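Local coordinates for protein eukaryotic translation initiation factor 4 gamma 5 (Trypanosoma cruzi, PDB 6OZU) that probably serves as the middle scaffold domain of a trypanosomal translation initiation factor, built from paired helices and likely to engage an eIF4A-type RNA helicase, at residues N9-I14 with Q44-V49; P34-T39 with E79-G84; E158-G163 with D173-H178. All coordinates share one frame; numbering follows the deposited sequence.

Interaction 1: residues N9-I14 with Q44-V49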
loop_
_atom_site.group_PDB
_atom_site.type_symbol
_atom_site.label_atom_id
_atom_site.label_comp_id
_atom_site.label_asym_id
_atom_site.label_seq_id
_atom_site.Cartn_x
_atom_site.Cartn_y
_atom_site.Cartn_z
ATOM N N ASN A 9 9.068 -1.473 -22.284
ATOM C CA ASN A 9 9.581 -0.107 -22.441
ATOM C C ASN A 9 8.475 0.939 -22.593
ATOM O O ASN A 9 8.615 2.043 -22.060
ATOM C CB ASN A 9 10.585 -0.036 -23.608
ATOM C CG ASN A 9 11.758 -0.995 -23.517
ATOM O OD1 ASN A 9 12.383 -1.169 -22.472
ATOM N ND2 ASN A 9 12.097 -1.629 -24.625
ATOM N N GLU A 10 7.380 0.587 -23.309
ATOM C CA GLU A 10 6.229 1.466 -23.545
ATOM C C GLU A 10 5.522 1.844 -22.235
ATOM O O GLU A 10 5.142 3.008 -22.053
ATOM C CB GLU A 10 5.262 0.847 -24.562
ATOM C CG GLU A 10 5.730 0.988 -26.002
ATOM C CD GLU A 10 4.862 0.347 -27.072
ATOM O OE1 GLU A 10 4.364 -0.780 -26.845
ATOM O OE2 GLU A 10 4.706 0.960 -28.153
ATOM N N VAL A 11 5.404 0.874 -21.303
ATOM C CA VAL A 11 4.823 1.088 -19.972
ATOM C C VAL A 11 5.761 2.009 -19.197
ATOM O O VAL A 11 5.291 2.968 -18.582
ATOM C CB VAL A 11 4.531 -0.246 -19.232
ATOM C CG1 VAL A 11 4.182 -0.028 -17.751
ATOM C CG2 VAL A 11 3.425 -1.020 -19.946
ATOM N N LEU A 12 7.087 1.754 -19.283
ATOM C CA LEU A 12 8.101 2.584 -18.626
ATOM C C LEU A 12 7.999 4.038 -19.079
ATOM O O LEU A 12 8.009 4.935 -18.233
ATOM C CB LEU A 12 9.516 2.032 -18.842
ATOM C CG LEU A 12 9.920 0.876 -17.936
ATOM C CD1 LEU A 12 11.141 0.196 -18.470
ATOM C CD2 LEU A 12 10.156 1.349 -16.498
ATOM N N GLY A 13 7.821 4.238 -20.391
ATOM C CA GLY A 13 7.625 5.543 -21.010
ATOM C C GLY A 13 6.455 6.283 -20.391
ATOM O O GLY A 13 6.632 7.389 -19.890
ATOM N N ILE A 14 5.272 5.637 -20.349
ATOM C CA ILE A 14 4.037 6.172 -19.760
ATOM C C ILE A 14 4.251 6.579 -18.291
ATOM O O ILE A 14 3.850 7.677 -17.906
ATOM C CB ILE A 14 2.847 5.172 -19.957
ATOM C CG1 ILE A 14 2.511 5.010 -21.458
ATOM C CG2 ILE A 14 1.599 5.591 -19.146
ATOM C CD1 ILE A 14 1.771 3.741 -21.829
ATOM N N GLN A 44 2.265 -10.024 -16.749
ATOM C CA GLN A 44 2.887 -10.143 -15.420
ATOM C C GLN A 44 4.035 -9.136 -15.259
ATOM O O GLN A 44 4.218 -8.574 -14.176
ATOM C CB GLN A 44 3.389 -11.576 -15.191
ATOM C CG GLN A 44 3.467 -11.992 -13.732
ATOM C CD GLN A 44 3.500 -13.497 -13.596
ATOM O OE1 GLN A 44 2.491 -14.183 -13.782
ATOM N NE2 GLN A 44 4.662 -14.053 -13.286
ATOM N N ASP A 45 4.773 -8.890 -16.359
ATOM C CA ASP A 45 5.883 -7.945 -16.437
ATOM C C ASP A 45 5.388 -6.509 -16.270
ATOM O O ASP A 45 6.015 -5.752 -15.536
ATOM C CB ASP A 45 6.636 -8.113 -17.759
ATOM C CG ASP A 45 7.837 -7.215 -17.877
ATOM O OD1 ASP A 45 8.898 -7.569 -17.322
ATOM O OD2 ASP A 45 7.718 -6.159 -18.524
ATOM N N VAL A 46 4.255 -6.147 -16.912
ATOM C CA VAL A 46 3.644 -4.814 -16.811
ATOM C C VAL A 46 3.308 -4.502 -15.350
ATOM O O VAL A 46 3.593 -3.403 -14.872
ATOM C CB VAL A 46 2.396 -4.661 -17.732
ATOM C CG1 VAL A 46 1.648 -3.347 -17.457
ATOM C CG2 VAL A 46 2.783 -4.757 -19.202
ATOM N N ILE A 47 2.715 -5.482 -14.644
ATOM C CA ILE A 47 2.314 -5.325 -13.247
ATOM C C ILE A 47 3.565 -5.237 -12.363
ATOM O O ILE A 47 3.613 -4.351 -11.517
ATOM C CB ILE A 47 1.261 -6.397 -12.810
ATOM C CG1 ILE A 47 0.016 -6.376 -13.726
ATOM C CG2 ILE A 47 0.864 -6.276 -11.328
ATOM C CD1 ILE A 47 -0.692 -5.017 -13.918
ATOM N N GLN A 48 4.594 -6.085 -12.630
ATOM C CA GLN A 48 5.877 -6.115 -11.914
ATOM C C GLN A 48 6.600 -4.758 -12.048
ATOM O O GLN A 48 7.084 -4.229 -11.052
ATOM C CB GLN A 48 6.755 -7.280 -12.434
ATOM C CG GLN A 48 8.114 -7.448 -11.734
ATOM C CD GLN A 48 8.158 -8.579 -10.722
ATOM O OE1 GLN A 48 7.769 -9.722 -11.000
ATOM N NE2 GLN A 48 8.661 -8.288 -9.527
ATOM N N VAL A 49 6.621 -4.183 -13.265
ATOM C CA VAL A 49 7.245 -2.893 -13.583
ATOM C C VAL A 49 6.626 -1.755 -12.769
ATOM O O VAL A 49 7.358 -1.006 -12.115
ATOM C CB VAL A 49 7.243 -2.623 -15.123
ATOM C CG1 VAL A 49 7.443 -1.140 -15.456
ATOM C CG2 VAL A 49 8.301 -3.460 -15.807
#
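V11 and V46 mark the closest backbone approach here, with their CA atoms 6.8 Å apart, where helix 6-17 and helix 40-53 run in nearly the same direction: the axes of 9-14 and 44-49 are 10.0 Å apart and cross at -31°. A second near pair, L12 and V49, lies about one turn further along 44-49. What fills the gap is branched aliphatic carbon. V11 points toward the other helix and divides its two methyls between two partners. Its CG2, beside the backbone N, settles on both methyls of V46, with V11 CG2 to V46 CG1 at 3.8 Å; the two side chains stand at about a right angle. Its CG1 reaches V49 CG1 at 4.1 Å. That same methyl of V49 is the busiest atom of the contact. With chi1 at 161° it lies anti to its own backbone N and projects into the gap between V11 and L12, where L12 CD2 meets it at 3.8 Å and L12 CG lies just behind. L12 approaches from the flank, and its CB leaves the backbone at a slant, so the leucine branch closes one edge of the patch while V11 and V46 occupy the more buried edge. L33, in the loop after helix 23-31, packs on V11, L7 covers V46, and H8 and L15 flank V49. D45 OD2 forms a hydrogen bond with H8 ND1 of helix 6-17. Between the two segments themselves the contact is entirely apolar, four side chains meeting through methyl groups at ordinary van der Waals distances, which implies that shape and burial join these helices while directional polar bonding is left to the margin.

Interaction 2: residues P34-T39 with E79-G84. With SO4 (sulfate ion), chain F.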
loop_
_atom_site.group_PDB
_atom_site.type_symbol
_atom_site.label_atom_id
_atom_site.label_comp_id
_atom_site.label_asym_id
_atom_site.label_seq_id
_atom_site.Cartn_x
_atom_site.Cartn_y
_atom_site.Cartn_z
ATOM N N PRO A 34 -1.633 -3.158 -26.687
ATOM C CA PRO A 34 -2.353 -4.421 -26.899
ATOM C C PRO A 34 -2.192 -5.418 -25.746
ATOM O O PRO A 34 -1.542 -6.451 -25.901
ATOM C CB PRO A 34 -1.791 -4.922 -28.230
ATOM C CG PRO A 34 -0.434 -4.366 -28.299
ATOM C CD PRO A 34 -0.340 -3.159 -27.402
ATOM N N ILE A 35 -2.810 -5.108 -24.592
ATOM C CA ILE A 35 -2.737 -5.921 -23.375
ATOM C C ILE A 35 -3.541 -7.214 -23.529
ATOM O O ILE A 35 -3.028 -8.272 -23.161
ATOM C CB ILE A 35 -3.099 -5.094 -22.103
ATOM C CG1 ILE A 35 -2.095 -3.954 -21.911
ATOM C CG2 ILE A 35 -3.144 -5.966 -20.836
ATOM C CD1 ILE A 35 -2.705 -2.629 -21.888
ATOM N N ARG A 36 -4.761 -7.147 -24.113
ATOM C CA ARG A 36 -5.614 -8.331 -24.359
ATOM C C ARG A 36 -4.964 -9.351 -25.300
ATOM O O ARG A 36 -5.248 -10.541 -25.192
ATOM C CB ARG A 36 -6.976 -7.930 -24.942
ATOM C CG ARG A 36 -7.928 -7.334 -23.930
ATOM C CD ARG A 36 -9.163 -6.866 -24.659
ATOM N NE ARG A 36 -10.049 -6.101 -23.791
ATOM C CZ ARG A 36 -9.939 -4.796 -23.590
ATOM N NH1 ARG A 36 -8.962 -4.109 -24.167
ATOM N NH2 ARG A 36 -10.788 -4.169 -22.786
ATOM N N GLN A 37 -4.116 -8.875 -26.221
ATOM C CA GLN A 37 -3.411 -9.698 -27.202
ATOM C C GLN A 37 -1.984 -10.086 -26.722
ATOM O O GLN A 37 -1.219 -10.685 -27.482
ATOM C CB GLN A 37 -3.379 -8.975 -28.564
ATOM C CG GLN A 37 -4.755 -8.722 -29.182
ATOM C CD GLN A 37 -4.669 -7.761 -30.351
ATOM O OE1 GLN A 37 -4.576 -6.538 -30.167
ATOM N NE2 GLN A 37 -4.679 -8.283 -31.583
ATOM N N SER A 38 -1.652 -9.782 -25.449
ATOM C CA SER A 38 -0.353 -10.087 -24.828
ATOM C C SER A 38 -0.314 -11.424 -24.072
ATOM O O SER A 38 -1.353 -11.912 -23.622
ATOM C CB SER A 38 0.072 -8.952 -23.906
ATOM O OG SER A 38 0.452 -7.840 -24.698
ATOM N N THR A 39 0.898 -11.997 -23.904
ATOM C CA THR A 39 1.094 -13.275 -23.201
ATOM C C THR A 39 1.014 -13.055 -21.686
ATOM O O THR A 39 1.074 -11.908 -21.237
ATOM C CB THR A 39 2.436 -13.938 -23.605
ATOM O OG1 THR A 39 3.509 -13.146 -23.109
ATOM C CG2 THR A 39 2.600 -14.090 -25.097
ATOM N N GLU A 79 -13.407 -7.940 -15.427
ATOM C CA GLU A 79 -13.236 -9.278 -14.830
ATOM C C GLU A 79 -13.952 -10.404 -15.590
ATOM O O GLU A 79 -13.737 -11.578 -15.271
ATOM C CB GLU A 79 -13.609 -9.305 -13.339
ATOM C CG GLU A 79 -15.051 -8.964 -13.009
ATOM C CD GLU A 79 -15.287 -8.617 -11.550
ATOM O OE1 GLU A 79 -16.171 -9.250 -10.928
ATOM O OE2 GLU A 79 -14.595 -7.708 -11.028
ATOM N N GLY A 80 -14.776 -10.049 -16.583
ATOM C CA GLY A 80 -15.499 -10.997 -17.433
ATOM C C GLY A 80 -14.777 -11.299 -18.740
ATOM O O GLY A 80 -15.354 -11.896 -19.657
ATOM N N GLU A 81 -13.503 -10.878 -18.821
ATOM C CA GLU A 81 -12.568 -11.039 -19.932
ATOM C C GLU A 81 -11.392 -11.887 -19.429
ATOM O O GLU A 81 -10.949 -11.651 -18.301
ATOM C CB GLU A 81 -12.021 -9.662 -20.372
ATOM C CG GLU A 81 -13.006 -8.780 -21.116
ATOM C CD GLU A 81 -12.349 -7.771 -22.036
ATOM O OE1 GLU A 81 -12.187 -6.603 -21.616
ATOM O OE2 GLU A 81 -11.997 -8.150 -23.178
ATOM N N PRO A 82 -10.831 -12.833 -20.235
ATOM C CA PRO A 82 -9.679 -13.630 -19.754
ATOM C C PRO A 82 -8.480 -12.809 -19.260
ATOM O O PRO A 82 -7.893 -13.163 -18.239
ATOM C CB PRO A 82 -9.305 -14.478 -20.972
ATOM C CG PRO A 82 -10.548 -14.571 -21.766
ATOM C CD PRO A 82 -11.232 -13.253 -21.598
ATOM N N ALA A 83 -8.122 -11.721 -19.978
ATOM C CA ALA A 83 -7.006 -10.845 -19.623
ATOM C C ALA A 83 -7.325 -9.979 -18.394
ATOM O O ALA A 83 -6.408 -9.590 -17.662
ATOM C CB ALA A 83 -6.646 -9.957 -20.800
ATOM N N GLY A 84 -8.614 -9.693 -18.194
ATOM C CA GLY A 84 -9.098 -8.915 -17.065
ATOM C C GLY A 84 -8.926 -9.660 -15.761
ATOM O O GLY A 84 -8.479 -9.083 -14.764
HETATM S S SO4 F . -6.203 -4.687 -27.076
HETATM O O1 SO4 F . -5.399 -5.883 -27.334
HETATM O O2 SO4 F . -7.585 -4.922 -27.491
HETATM O O3 SO4 F . -6.171 -4.381 -25.641
HETATM O O4 SO4 F . -5.657 -3.562 -27.844
#
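E81 OE1 receives two N-H groups of one arginine: R36 NH2 lies 3.0 Å from it, on the syn lone pair, and R36 NE makes a weaker bond to the same oxygen. The stronger NE bond goes to E81 OE2, at 2.9 Å and 150° at the hydrogen. The guanidinium thus meets the carboxylate side-on, through NE and one terminal nitrogen, and the two planes are turned 30° apart. R36 can reach this far because its chain is extended from CG to NE. The methyl of A83 sits against the arginine backbone, R36 CA to A83 CB being 4.0 Å. The remaining terminal nitrogen serves a different anion: R36 NH1 donates to sulfate O3 at 3.2 Å, while the backbone N-H groups of R36 and Q37 add weak bonds to the sulfate, which probably came from the crystallisation liquor. The loop holds its own shape through a type I turn from I35 to S38, and S38 OG bonds to P34 O at 2.7 Å. D76 OD1 makes a long, weak second ion pair with R36 NH2, and I77 packs against both R36 and A83. This is a surface salt bridge tying the loop between helices 23-31 and 40-53 to the N-terminal end of helix 82-112, where E81 holds the N-cap position, a link between turns at one end of the domain's helical stack.

Interaction 3: residues E158-G163 with D173-H178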
loop_
_atom_site.group_PDB
_atom_site.type_symbol
_atom_site.label_atom_id
_atom_site.label_comp_id
_atom_site.label_asym_id
_atom_site.label_seq_id
_atom_site.Cartn_x
_atom_site.Cartn_y
_atom_site.Cartn_z
ATOM N N GLU A 158 -0.645 -6.203 11.449
ATOM C CA GLU A 158 -0.385 -7.223 12.465
ATOM C C GLU A 158 1.110 -7.250 12.806
ATOM O O GLU A 158 1.432 -7.045 13.967
ATOM C CB GLU A 158 -0.829 -8.602 11.994
ATOM C CG GLU A 158 -2.316 -8.863 12.131
ATOM C CD GLU A 158 -2.668 -10.333 12.019
ATOM O OE1 GLU A 158 -2.100 -11.138 12.795
ATOM O OE2 GLU A 158 -3.502 -10.679 11.148
ATOM N N TRP A 159 2.019 -7.426 11.811
ATOM C CA TRP A 159 3.457 -7.439 12.091
ATOM C C TRP A 159 4.019 -6.052 12.346
ATOM O O TRP A 159 4.948 -5.905 13.135
ATOM C CB TRP A 159 4.279 -8.200 11.036
ATOM C CG TRP A 159 4.211 -7.684 9.627
ATOM C CD1 TRP A 159 3.515 -8.240 8.588
ATOM C CD2 TRP A 159 5.006 -6.616 9.057
ATOM N NE1 TRP A 159 3.798 -7.571 7.414
ATOM C CE2 TRP A 159 4.686 -6.547 7.682
ATOM C CE3 TRP A 159 5.978 -5.734 9.573
ATOM C CZ2 TRP A 159 5.270 -5.599 6.827
ATOM C CZ3 TRP A 159 6.546 -4.793 8.726
ATOM C CH2 TRP A 159 6.196 -4.735 7.372
ATOM N N LEU A 160 3.436 -5.023 11.722
ATOM C CA LEU A 160 3.865 -3.635 11.909
ATOM C C LEU A 160 3.651 -3.173 13.350
ATOM O O LEU A 160 4.525 -2.497 13.899
ATOM C CB LEU A 160 3.113 -2.738 10.920
ATOM C CG LEU A 160 3.685 -1.355 10.630
ATOM C CD1 LEU A 160 4.912 -1.446 9.716
ATOM C CD2 LEU A 160 2.638 -0.483 9.985
ATOM N N LEU A 161 2.503 -3.563 13.972
ATOM C CA LEU A 161 2.158 -3.187 15.340
ATOM C C LEU A 161 2.532 -4.221 16.394
ATOM O O LEU A 161 3.017 -3.844 17.459
ATOM C CB LEU A 161 0.661 -2.863 15.455
ATOM C CG LEU A 161 0.086 -1.704 14.602
ATOM C CD1 LEU A 161 -1.436 -1.713 14.681
ATOM C CD2 LEU A 161 0.632 -0.333 15.049
ATOM N N TYR A 162 2.255 -5.511 16.135
ATOM C CA TYR A 162 2.529 -6.602 17.079
ATOM C C TYR A 162 3.881 -7.278 16.892
ATOM O O TYR A 162 4.231 -8.131 17.703
ATOM C CB TYR A 162 1.407 -7.651 17.064
ATOM C CG TYR A 162 0.054 -7.148 17.537
ATOM C CD1 TYR A 162 -0.229 -7.030 18.892
ATOM C CD2 TYR A 162 -0.965 -6.869 16.630
ATOM C CE1 TYR A 162 -1.487 -6.622 19.335
ATOM C CE2 TYR A 162 -2.221 -6.444 17.060
ATOM C CZ TYR A 162 -2.478 -6.327 18.416
ATOM O OH TYR A 162 -3.698 -5.902 18.858
ATOM N N GLY A 163 4.635 -6.884 15.865
ATOM C CA GLY A 163 5.935 -7.463 15.570
ATOM C C GLY A 163 5.851 -8.631 14.611
ATOM O O GLY A 163 4.788 -9.250 14.460
ATOM N N ASP A 173 9.303 2.226 17.578
ATOM C CA ASP A 173 9.248 3.634 17.199
ATOM C C ASP A 173 9.062 3.908 15.700
ATOM O O ASP A 173 8.127 4.647 15.351
ATOM C CB ASP A 173 10.473 4.381 17.751
ATOM C CG ASP A 173 10.535 4.407 19.277
ATOM O OD1 ASP A 173 9.499 4.744 19.914
ATOM O OD2 ASP A 173 11.612 4.080 19.833
ATOM N N TYR A 174 9.920 3.328 14.817
ATOM C CA TYR A 174 9.785 3.574 13.367
ATOM C C TYR A 174 8.510 2.956 12.798
ATOM O O TYR A 174 7.915 3.525 11.884
ATOM C CB TYR A 174 11.041 3.179 12.569
ATOM C CG TYR A 174 12.256 4.031 12.897
ATOM C CD1 TYR A 174 12.429 5.292 12.324
ATOM C CD2 TYR A 174 13.217 3.590 13.803
ATOM C CE1 TYR A 174 13.536 6.086 12.641
ATOM C CE2 TYR A 174 14.331 4.370 14.120
ATOM C CZ TYR A 174 14.488 5.615 13.535
ATOM O OH TYR A 174 15.586 6.370 13.867
ATOM N N GLU A 175 8.030 1.874 13.422
ATOM C CA GLU A 175 6.780 1.205 13.061
ATOM C C GLU A 175 5.573 2.072 13.343
ATOM O O GLU A 175 4.684 2.136 12.494
ATOM C CB GLU A 175 6.674 -0.138 13.781
ATOM C CG GLU A 175 7.290 -1.277 12.996
ATOM C CD GLU A 175 8.749 -1.110 12.639
ATOM O OE1 GLU A 175 9.046 -1.020 11.427
ATOM O OE2 GLU A 175 9.588 -1.033 13.568
ATOM N N LEU A 176 5.561 2.784 14.500
ATOM C CA LEU A 176 4.507 3.710 14.853
ATOM C C LEU A 176 4.410 4.834 13.825
ATOM O O LEU A 176 3.290 5.235 13.501
ATOM C CB LEU A 176 4.773 4.323 16.234
ATOM C CG LEU A 176 4.176 3.597 17.418
ATOM C CD1 LEU A 176 4.916 3.958 18.697
ATOM C CD2 LEU A 176 2.724 3.919 17.559
ATOM N N ILE A 177 5.576 5.353 13.318
ATOM C CA ILE A 177 5.637 6.425 12.311
ATOM C C ILE A 177 5.046 5.945 10.976
ATOM O O ILE A 177 4.217 6.650 10.412
ATOM C CB ILE A 177 7.036 7.073 12.174
ATOM C CG1 ILE A 177 7.615 7.433 13.561
ATOM C CG2 ILE A 177 6.967 8.323 11.272
ATOM C CD1 ILE A 177 9.105 7.624 13.625
ATOM N N HIS A 178 5.398 4.723 10.512
ATOM C CA HIS A 178 4.807 4.133 9.285
ATOM C C HIS A 178 3.279 4.051 9.388
ATOM O O HIS A 178 2.581 4.417 8.436
ATOM C CB HIS A 178 5.409 2.757 8.930
ATOM C CG HIS A 178 6.898 2.761 8.687
ATOM N ND1 HIS A 178 7.527 3.792 8.007
ATOM C CD2 HIS A 178 7.831 1.854 9.056
ATOM C CE1 HIS A 178 8.809 3.462 7.972
ATOM N NE2 HIS A 178 9.038 2.316 8.606
#
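L160 carries CG anti to its backbone N (chi1 -162°), which swings the isobutyl branch across to helix 173-186, while chi1 of E175 (-89°) brings its CG over L160 O, in the last turn of helix 150-162, and a bend at chi2 (58°) then turns the carboxylate end. The two backbones come close at this point, with L160 CA and E175 CA 5.8 Å apart. The glutamate therefore meets the leucine with its aliphatic part: E175 CG lies 3.2 Å from L160 O, and E175 CB is equally near that oxygen, so the carbonyl looks onto CH2 groups. On the side-chain level, L160 CD1 touches E175 CG at 4.1 Å, and the leucine branch also rests against the E175 carbonyl. One turn further on, H178 adds its CB, 4.3 Å from L160 CD1, so that this methyl touches two residues a turn apart. The imidazole of H178 has Y174 O 3.3 Å above one face, offset toward the rim of the ring. On the leucine side, L160 CB lies over the face of its neighbour W159, near the rim of the indole. The side chain of buried E175 lies about 5 Å from a sulfate ion, probably from the crystallisation liquor. Just past L160 the helix stops: G163 leaves helical angles with a positive phi, and the chain turns through a short linker into the next helix. Around this joint, helix 118-144 supplies Q132 against both W159 and H178, helix 82-112 packs E103 and Q106 on W159, and helix 215-235 closes over L161 and L176 with M217 and L220.

In the fold
Interactions 1 and 2 share one end of the domain, their centres about 15 Å apart, and their segments alternate along the chain: helix 40-53 of interaction 1 begins directly after the loop of interaction 2. Interaction 3 lies on the opposite side of the chain's centre, about 31 Å and 38 Å from the other two, centre to centre. Burial sorts the chemistry. Interaction 3 is buried, joins helices consecutive in sequence and sets a backbone carbonyl and a leucine branch against the aliphatic part of a glutamate; interaction 1, partly buried, is purely aliphatic and joins helices with another between them; interaction 2, at the surface, uses charge. Such stacked helices with loops along the edges suit the HEAT-like architecture of MIF4G domains.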